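Local coordinates for hydrogenase expression/formation protein (hypb) (Archaeoglobus fulgidus, PDB 2WSM) that binds and hydrolyses GTP, dimerises in a GTP-dependent way and serves as a metal-binding maturation factor for hydrogenase, probably in nickel delivery, at the interface of chains A and B. Numbering follows the deposited sequence. Chains: chain A/B, Hydrogenase expression/formation protein (hypb).

The interface of chains A and B. Residues chain A 121, 148-151; chain B 121, 124-125, 151.
A:Ile121 and B:Ile121 meet across the two-fold with almost the same backbone torsions (phi near -123°), each in the loop that runs into the 3-10 helix 122-125. Their side chains slide past each other in opposite directions, and the CG2 methyls touch at 3.4 Å, tight for two carbons. In both residues CG2 lies anti to the backbone N, and CG2 of B:Ile121 also comes to 3.2 Å from the carbonyl O of A:Ile121. The other branch of A:Ile121 turns away from this pair. Its CD1 sits 3.6 Å from OD1 of B:Asp125, with CG1 beside the carboxylate of B:Glu151, so its aliphatic arm is bordered by acidic groups.

B:Glu151 reaches across to the 148-151 segment of chain A, its chain extended beyond CG. It crosses the side chain of A:His149 at about a right angle, carboxylate and imidazole planes 69° apart. OE1 lies against the CD2 side of the ring, too tight to be taken literally, while ring nitrogen NE2 of A:His149, 3.5 Å from OE1 of B:Glu151, is not close enough to be read as a firm bond. The carbonyl O of A:Lys148 lies 3.3 Å from the carboxylate carbon CD of B:Glu151, which probably adds to the negative character around this carboxylate.

A:Glu151 arrives from the opposite direction, its chain bent at chi2, and its carboxylate is turned 61° from that of B:Glu151. Their OE2 atoms stand 2.5 Å apart. Two ionised carboxylates would repel at this distance; a shared proton could make the pair a hydrogen bond, but protons are not seen, and the contact remains doubtful.

In the fold, Ile121 follows strand 111-118 of the nucleotide-binding domain and Glu151 lies in the first turn of the short helix that begins at residue 150 (150-154 in chain A, 150-153 in chain B), and the Ile121 loops and the starts of these helices from both subunits meet at the centre of the dimer.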
# COMPACT_ATOMS: atom_id res chain seq x y z
N ILE A 121 -0.05 1.58 3.26
CA ILE A 121 -0.44 0.51 2.35
C ILE A 121 0.64 0.20 1.30
O ILE A 121 1.24 -0.87 1.30
CB ILE A 121 -1.78 0.84 1.64
CG1 ILE A 121 -2.97 0.60 2.57
CG2 ILE A 121 -1.95 0.03 0.36
CD1 ILE A 121 -3.50 1.85 3.21
N LYS A 148 -6.36 -2.55 11.30
CA LYS A 148 -6.77 -2.20 9.95
C LYS A 148 -5.65 -2.40 8.91
O LYS A 148 -5.94 -2.47 7.72
CB LYS A 148 -7.19 -0.73 9.89
CG LYS A 148 -8.58 -0.42 10.41
CD LYS A 148 -8.80 1.09 10.36
CE LYS A 148 -10.24 1.48 10.64
NZ LYS A 148 -10.40 2.97 10.69
N HIS A 149 -4.40 -2.46 9.35
CA HIS A 149 -3.27 -2.51 8.41
C HIS A 149 -2.28 -3.64 8.70
O HIS A 149 -1.11 -3.40 9.00
CB HIS A 149 -2.54 -1.16 8.38
CG HIS A 149 -3.41 -0.02 7.97
ND1 HIS A 149 -4.01 0.83 8.88
CD2 HIS A 149 -3.84 0.37 6.75
CE1 HIS A 149 -4.74 1.72 8.23
NE2 HIS A 149 -4.66 1.46 6.94
N PRO A 150 -2.75 -4.88 8.60
CA PRO A 150 -1.92 -6.05 8.89
C PRO A 150 -0.72 -6.16 7.97
O PRO A 150 0.34 -6.56 8.42
CB PRO A 150 -2.87 -7.23 8.63
CG PRO A 150 -4.24 -6.65 8.60
CD PRO A 150 -4.10 -5.25 8.15
N GLU A 151 -0.89 -5.83 6.69
CA GLU A 151 0.17 -6.05 5.71
C GLU A 151 1.45 -5.29 6.06
O GLU A 151 2.54 -5.86 6.06
CB GLU A 151 -0.28 -5.66 4.29
CG GLU A 151 -1.37 -6.54 3.69
CD GLU A 151 -2.74 -5.90 3.74
OE1 GLU A 151 -3.46 -5.96 2.72
OE2 GLU A 151 -3.11 -5.32 4.79
N ILE B 121 -2.75 -4.47 -3.13
CA ILE B 121 -2.37 -3.53 -2.08
C ILE B 121 -2.55 -2.05 -2.46
O ILE B 121 -3.41 -1.37 -1.91
CB ILE B 121 -0.94 -3.85 -1.58
CG1 ILE B 121 -1.00 -5.01 -0.58
CG2 ILE B 121 -0.27 -2.63 -0.96
CD1 ILE B 121 0.22 -5.88 -0.56
N VAL B 124 -5.97 0.21 -3.05
CA VAL B 124 -6.87 0.41 -1.92
C VAL B 124 -7.26 1.86 -1.69
O VAL B 124 -8.44 2.16 -1.49
CB VAL B 124 -6.26 -0.16 -0.63
CG1 VAL B 124 -6.94 0.44 0.59
CG2 VAL B 124 -6.37 -1.68 -0.63
N ASP B 125 -6.28 2.76 -1.70
CA ASP B 125 -6.52 4.16 -1.35
C ASP B 125 -7.10 5.00 -2.48
O ASP B 125 -7.65 6.08 -2.24
CB ASP B 125 -5.22 4.82 -0.88
CG ASP B 125 -4.87 4.48 0.55
OD1 ASP B 125 -3.67 4.54 0.90
OD2 ASP B 125 -5.80 4.14 1.31
N GLU B 151 -7.66 -5.02 3.65
CA GLU B 151 -7.87 -3.64 3.22
C GLU B 151 -8.56 -3.54 1.86
O GLU B 151 -9.54 -2.81 1.71
CB GLU B 151 -6.54 -2.89 3.22
CG GLU B 151 -5.60 -3.43 4.29
CD GLU B 151 -4.55 -2.44 4.70
OE1 GLU B 151 -4.84 -1.22 4.65
OE2 GLU B 151 -3.45 -2.88 5.09